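Local coordinates for protein nucleoside phosphorylase, putative (Trypanosoma brucei, PDB 3BJE) that acts as a homodimeric uridine phosphorylase, a nucleoside phosphorylase with ribose 1-phosphate and uracil bound in its pockets and calcium at the dimer interface, at residues S70-T82 against V90-V103. Sequence-based numbering, arbitrary orientation.
With CA (calcium ion), chain G; R1P (1-O-phosphono-alpha-D-ribofuranose), chain E; R1P (1-O-phosphono-alpha-D-ribofuranose), chain C.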
loop_
_atom_site.group_PDB
_atom_site.type_symbol
_atom_site.label_atom_id
_atom_site.label_comp_id
_atom_site.label_asym_id
_atom_site.label_seq_id
_atom_site.Cartn_x
_atom_site.Cartn_y
_atom_site.Cartn_z
ATOM N N SER A 70 -19.332 -5.891 -13.307
ATOM C CA SER A 70 -17.882 -5.869 -13.232
ATOM C C SER A 70 -17.358 -4.539 -13.727
ATOM O O SER A 70 -17.938 -3.922 -14.646
ATOM C CB SER A 70 -17.273 -6.983 -14.073
ATOM O OG SER A 70 -17.631 -6.837 -15.434
ATOM N N ARG A 71 -16.268 -4.089 -13.112
ATOM C CA ARG A 71 -15.633 -2.844 -13.513
ATOM C C ARG A 71 -14.201 -2.814 -13.013
ATOM O O ARG A 71 -13.896 -3.395 -11.980
ATOM C CB ARG A 71 -16.419 -1.635 -12.998
ATOM C CG ARG A 71 -15.920 -0.319 -13.563
ATOM C CD ARG A 71 -16.882 0.831 -13.333
ATOM N NE ARG A 71 -16.170 2.109 -13.430
ATOM C CZ ARG A 71 -16.703 3.304 -13.164
ATOM N NH1 ARG A 71 -17.968 3.411 -12.776
ATOM N NH2 ARG A 71 -15.960 4.403 -13.270
ATOM N N ASP A 72 -13.333 -2.128 -13.758
ATOM C CA ASP A 72 -11.909 -2.024 -13.454
ATOM C C ASP A 72 -11.514 -0.558 -13.252
ATOM O O ASP A 72 -12.007 0.311 -13.981
ATOM C CB ASP A 72 -11.093 -2.597 -14.613
ATOM C CG ASP A 72 -11.418 -4.050 -14.911
ATOM O OD1 ASP A 72 -12.206 -4.687 -14.173
ATOM O OD2 ASP A 72 -10.861 -4.577 -15.894
ATOM N N HIS A 73 -10.634 -0.288 -12.288
ATOM C CA HIS A 73 -10.116 1.064 -12.018
ATOM C C HIS A 73 -8.874 1.029 -11.121
ATOM O O HIS A 73 -8.923 0.414 -10.077
ATOM C CB HIS A 73 -11.202 1.888 -11.320
ATOM C CG HIS A 73 -10.756 3.250 -10.914
ATOM N ND1 HIS A 73 -10.404 4.218 -11.831
ATOM C CD2 HIS A 73 -10.592 3.810 -9.695
ATOM C CE1 HIS A 73 -10.047 5.316 -11.192
ATOM N NE2 HIS A 73 -10.151 5.095 -9.894
ATOM N N ARG A 74 -7.782 1.728 -11.489
ATOM C CA ARG A 74 -6.515 1.638 -10.756
ATOM C C ARG A 74 -6.163 0.136 -10.519
ATOM O O ARG A 74 -6.356 -0.693 -11.408
ATOM C CB ARG A 74 -6.593 2.414 -9.434
ATOM C CG ARG A 74 -6.450 3.921 -9.533
ATOM C CD ARG A 74 -6.839 4.542 -8.169
ATOM N NE ARG A 74 -6.681 5.998 -8.096
ATOM C CZ ARG A 74 -5.514 6.616 -7.951
ATOM N NH1 ARG A 74 -4.397 5.910 -7.896
ATOM N NH2 ARG A 74 -5.465 7.951 -7.881
ATOM N N GLU A 75 -5.672 -0.236 -9.340
ATOM C CA GLU A 75 -5.394 -1.662 -9.099
ATOM C C GLU A 75 -6.691 -2.440 -8.730
ATOM O O GLU A 75 -6.652 -3.644 -8.447
ATOM C CB GLU A 75 -4.255 -1.846 -8.064
ATOM C CG GLU A 75 -4.356 -1.168 -6.660
ATOM C CD GLU A 75 -3.405 0.030 -6.525
ATOM O OE1 GLU A 75 -3.687 0.931 -7.362
ATOM O OE2 GLU A 75 -2.396 0.053 -5.675
ATOM N N ILE A 76 -7.839 -1.761 -8.794
ATOM C CA ILE A 76 -9.056 -2.227 -8.121
ATOM C C ILE A 76 -10.081 -2.725 -9.150
ATOM O O ILE A 76 -10.731 -1.944 -9.826
ATOM C CB ILE A 76 -9.668 -1.107 -7.246
ATOM C CG1 ILE A 76 -8.591 -0.425 -6.378
ATOM C CG2 ILE A 76 -10.803 -1.656 -6.366
ATOM C CD1 ILE A 76 -7.833 -1.361 -5.498
ATOM N N ARG A 77 -10.188 -4.049 -9.266
ATOM C CA ARG A 77 -11.106 -4.701 -10.202
ATOM C C ARG A 77 -12.125 -5.507 -9.421
ATOM O O ARG A 77 -11.798 -6.053 -8.373
ATOM C CB ARG A 77 -10.350 -5.635 -11.136
ATOM C CG ARG A 77 -9.247 -5.002 -11.925
ATOM C CD ARG A 77 -8.655 -6.040 -12.886
ATOM N NE ARG A 77 -9.695 -6.564 -13.771
ATOM C CZ ARG A 77 -9.660 -7.723 -14.423
ATOM N NH1 ARG A 77 -8.635 -8.564 -14.317
ATOM N NH2 ARG A 77 -10.689 -8.044 -15.191
ATOM N N PHE A 78 -13.351 -5.600 -9.921
ATOM C CA PHE A 78 -14.324 -6.513 -9.337
ATOM C C PHE A 78 -15.143 -7.229 -10.399
ATOM O O PHE A 78 -15.281 -6.783 -11.547
ATOM C CB PHE A 78 -15.245 -5.811 -8.328
ATOM C CG PHE A 78 -16.482 -5.224 -8.938
ATOM C CD1 PHE A 78 -17.662 -5.945 -8.978
ATOM C CD2 PHE A 78 -16.460 -3.936 -9.476
ATOM C CE1 PHE A 78 -18.789 -5.419 -9.546
ATOM C CE2 PHE A 78 -17.595 -3.398 -10.053
ATOM C CZ PHE A 78 -18.756 -4.138 -10.096
ATOM N N ALA A 79 -15.711 -8.351 -9.979
ATOM C CA ALA A 79 -16.704 -9.075 -10.776
ATOM C C ALA A 79 -17.622 -9.776 -9.805
ATOM O O ALA A 79 -17.158 -10.355 -8.822
ATOM C CB ALA A 79 -16.027 -10.094 -11.695
ATOM N N THR A 80 -18.910 -9.755 -10.105
ATOM C CA THR A 80 -19.927 -10.355 -9.247
ATOM C C THR A 80 -20.734 -11.345 -10.059
ATOM O O THR A 80 -21.294 -10.981 -11.084
ATOM C CB THR A 80 -20.859 -9.260 -8.685
ATOM O OG1 THR A 80 -20.078 -8.386 -7.855
ATOM C CG2 THR A 80 -22.011 -9.883 -7.887
ATOM N N GLY A 81 -20.763 -12.596 -9.605
ATOM C CA GLY A 81 -21.589 -13.638 -10.214
ATOM C C GLY A 81 -22.142 -14.501 -9.101
ATOM O O GLY A 81 -22.456 -13.997 -8.027
ATOM N N THR A 82 -22.255 -15.796 -9.369
ATOM C CA THR A 82 -22.690 -16.763 -8.362
ATOM C C THR A 82 -21.778 -17.965 -8.419
ATOM O O THR A 82 -21.136 -18.220 -9.438
ATOM C CB THR A 82 -24.163 -17.219 -8.576
ATOM O OG1 THR A 82 -24.296 -17.853 -9.859
ATOM C CG2 THR A 82 -25.152 -16.056 -8.493
ATOM N N VAL A 90 -15.593 -11.061 -6.466
ATOM C CA VAL A 90 -14.120 -11.085 -6.322
ATOM C C VAL A 90 -13.647 -9.655 -6.577
ATOM O O VAL A 90 -14.120 -9.014 -7.522
ATOM C CB VAL A 90 -13.413 -12.113 -7.253
ATOM C CG1 VAL A 90 -13.784 -11.925 -8.721
ATOM C CG2 VAL A 90 -11.878 -12.068 -7.049
ATOM N N ILE A 91 -12.772 -9.163 -5.692
ATOM C CA ILE A 91 -12.209 -7.822 -5.755
ATOM C C ILE A 91 -10.690 -7.903 -5.640
ATOM O O ILE A 91 -10.176 -8.562 -4.713
ATOM C CB ILE A 91 -12.707 -6.924 -4.592
ATOM C CG1 ILE A 91 -14.222 -6.746 -4.673
ATOM C CG2 ILE A 91 -11.996 -5.572 -4.606
ATOM C CD1 ILE A 91 -14.832 -6.011 -3.482
ATOM N N SER A 92 -9.981 -7.251 -6.560
ATOM C CA SER A 92 -8.565 -7.033 -6.368
ATOM C C SER A 92 -8.337 -5.745 -5.590
ATOM O O SER A 92 -8.938 -4.721 -5.891
ATOM C CB SER A 92 -7.786 -6.986 -7.690
ATOM O OG SER A 92 -8.189 -5.926 -8.545
ATOM N N THR A 93 -7.448 -5.832 -4.608
ATOM C CA THR A 93 -7.172 -4.713 -3.738
ATOM C C THR A 93 -5.872 -4.007 -4.061
ATOM O O THR A 93 -5.646 -2.899 -3.592
ATOM C CB THR A 93 -7.095 -5.200 -2.290
ATOM O OG1 THR A 93 -6.000 -6.108 -2.145
ATOM C CG2 THR A 93 -8.388 -5.917 -1.868
ATOM N N GLY A 94 -5.022 -4.641 -4.859
ATOM C CA GLY A 94 -3.640 -4.201 -4.977
ATOM C C GLY A 94 -2.912 -4.551 -3.691
ATOM O O GLY A 94 -3.450 -5.227 -2.821
ATOM N N MET A 95 -1.692 -4.054 -3.550
ATOM C CA MET A 95 -0.822 -4.504 -2.474
ATOM C C MET A 95 -0.956 -3.654 -1.238
ATOM O O MET A 95 -0.929 -2.427 -1.330
ATOM C CB MET A 95 0.625 -4.506 -2.954
ATOM C CG MET A 95 0.822 -5.354 -4.169
ATOM S SD MET A 95 2.535 -5.535 -4.664
ATOM C CE MET A 95 2.821 -3.940 -5.420
ATOM N N GLY A 96 -1.106 -4.295 -0.083
ATOM C CA GLY A 96 -0.951 -3.609 1.187
ATOM C C GLY A 96 -2.173 -3.316 2.041
ATOM O O GLY A 96 -3.305 -3.276 1.569
ATOM N N VAL A 97 -1.904 -3.140 3.333
ATOM C CA VAL A 97 -2.935 -2.851 4.323
ATOM C C VAL A 97 -3.584 -1.481 4.128
ATOM O O VAL A 97 -4.730 -1.263 4.508
ATOM C CB VAL A 97 -2.394 -2.957 5.778
ATOM C CG1 VAL A 97 -2.137 -4.437 6.158
ATOM C CG2 VAL A 97 -1.156 -2.068 5.987
ATOM N N ASP A 98 -2.835 -0.573 3.513
ATOM C CA ASP A 98 -3.365 0.727 3.154
ATOM C C ASP A 98 -4.439 0.584 2.085
ATOM O O ASP A 98 -5.498 1.214 2.166
ATOM C CB ASP A 98 -2.239 1.658 2.693
ATOM C CG ASP A 98 -1.476 1.146 1.496
ATOM O OD1 ASP A 98 -1.240 -0.069 1.346
ATOM O OD2 ASP A 98 -1.029 1.972 0.702
ATOM N N ASN A 99 -4.177 -0.275 1.103
ATOM C CA ASN A 99 -5.168 -0.605 0.060
ATOM C C ASN A 99 -6.397 -1.279 0.663
ATOM O O ASN A 99 -7.543 -1.035 0.253
ATOM C CB ASN A 99 -4.541 -1.494 -1.006
ATOM C CG ASN A 99 -3.538 -0.747 -1.876
ATOM O OD1 ASN A 99 -2.619 -0.066 -1.378
ATOM N ND2 ASN A 99 -3.716 -0.867 -3.192
ATOM N N ILE A 100 -6.154 -2.149 1.645
ATOM C CA ILE A 100 -7.241 -2.794 2.377
ATOM C C ILE A 100 -8.114 -1.752 3.081
ATOM O O ILE A 100 -9.350 -1.825 3.042
ATOM C CB ILE A 100 -6.700 -3.861 3.399
ATOM C CG1 ILE A 100 -6.013 -5.052 2.696
ATOM C CG2 ILE A 100 -7.841 -4.342 4.303
ATOM C CD1 ILE A 100 -6.835 -5.744 1.614
ATOM N N GLU A 101 -7.466 -0.793 3.731
ATOM C CA GLU A 101 -8.183 0.248 4.464
ATOM C C GLU A 101 -9.116 0.982 3.483
ATOM O O GLU A 101 -10.281 1.237 3.787
ATOM C CB GLU A 101 -7.186 1.199 5.133
ATOM C CG GLU A 101 -7.820 2.197 6.130
ATOM C CD GLU A 101 -8.008 3.632 5.615
ATOM O OE1 GLU A 101 -7.903 3.854 4.369
ATOM O OE2 GLU A 101 -8.270 4.531 6.444
ATOM N N ILE A 102 -8.607 1.281 2.291
ATOM C CA ILE A 102 -9.433 1.915 1.270
ATOM C C ILE A 102 -10.637 1.046 0.907
ATOM O O ILE A 102 -11.793 1.471 0.953
ATOM C CB ILE A 102 -8.599 2.200 0.020
ATOM C CG1 ILE A 102 -7.648 3.369 0.296
ATOM C CG2 ILE A 102 -9.520 2.536 -1.178
ATOM C CD1 ILE A 102 -6.586 3.571 -0.774
ATOM N N VAL A 103 -10.368 -0.185 0.512
ATOM C CA VAL A 103 -11.424 -1.036 -0.007
ATOM C C VAL A 103 -12.468 -1.395 1.065
ATOM O O VAL A 103 -13.679 -1.439 0.768
ATOM C CB VAL A 103 -10.816 -2.292 -0.666
ATOM C CG1 VAL A 103 -11.906 -3.277 -1.108
ATOM C CG2 VAL A 103 -9.987 -1.879 -1.886
HETATM CA CA CA G . -0.243 -0.183 -0.865
HETATM C C5 R1P E . -5.396 7.793 -3.347
HETATM O O5 R1P E . -6.551 8.051 -4.150
HETATM C C4 R1P E . -4.152 7.826 -4.228
HETATM O O4 R1P E . -4.030 9.073 -4.933
HETATM C C1 R1P E . -2.840 9.784 -4.580
HETATM C C2 R1P E . -2.476 9.154 -3.229
HETATM O O2 R1P E . -1.116 9.388 -2.816
HETATM C C3 R1P E . -2.867 7.689 -3.425
HETATM O O3 R1P E . -1.904 6.960 -4.201
HETATM O O1 R1P E . -1.805 9.753 -5.621
HETATM P P R1P E . -1.922 9.189 -7.141
HETATM O O1P R1P E . -2.159 7.692 -6.829
HETATM O O2P R1P E . -0.573 9.436 -7.796
HETATM O O3P R1P E . -3.065 9.943 -7.745
HETATM C C5 R1P C . 3.544 -8.914 -2.889
HETATM O O5 R1P C . 4.205 -9.612 -3.956
HETATM C C4 R1P C . 2.053 -9.194 -2.911
HETATM O O4 R1P C . 1.781 -10.605 -2.974
HETATM C C1 R1P C . 1.004 -11.022 -1.846
HETATM C C2 R1P C . 1.303 -9.945 -0.789
HETATM O O2 R1P C . 0.405 -9.876 0.343
HETATM C C3 R1P C . 1.359 -8.686 -1.659
HETATM O O3 R1P C . 0.053 -8.207 -2.020
HETATM O O1 R1P C . -0.418 -11.213 -2.150
HETATM P P R1P C . -1.162 -11.178 -3.585
HETATM O O1P R1P C . -0.932 -9.707 -3.961
HETATM O O2P R1P C . -2.607 -11.508 -3.254
HETATM O O3P R1P C . -0.485 -12.113 -4.534
#
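Asn99 reaches Glu75 through ND2, which donates to OE2 at 3.0 Å. The two side chains cross at about a right angle: OE2 lies in the amide plane of Asn99, whereas ND2 approaches from above the carboxylate, 44° out of its plane. The same ND2 also donates to Thr93 O, and these two bonds, with the 2.4 Å bond from Asn99 OD1 to calcium, hold the amide's rotation. Glu75 gets there by a bend at chi2 (-107°), its CG lying 3.5 Å from Gly94 CA, an approach possible because Gly94 has no side chain.

Nearer the sheet, Ser92 OG is gripped twice, donating to Glu75 O and accepting from Arg77 N at 2.8 Å. The hydroxyl sits between backbone N and carbonyl carbon (chi1 62°), turned to the neighbouring strand, and thus ties the 73-76 type II' turn to the end of strand 86-92. Ile76 CD1 lies 4.2 Å from Val103 CG2, where helix 97-112 packs on the end of the turn. Farther along, Ala79 and Val90 exchange two backbone bonds as an antiparallel hydrogen-bonded pair.

Met95 O and both Asp98 carboxylate oxygens also bind calcium, and Met95, Asp98 and Asn99 of the second subunit supply the other four ligand atoms. Arg74 donates through NH1 to O1P, at 3.1 Å, and through NH2 to O3P of the chain E ribose 1-phosphate. The 73-76 turn thus delivers a second-shell carboxylate to a calcium ligand and an arginine to a ribose 1-phosphate held mostly by the second subunit; Glu75, accepting from the amide, would probably polarise it and make OD1 a stronger ligand for the calcium.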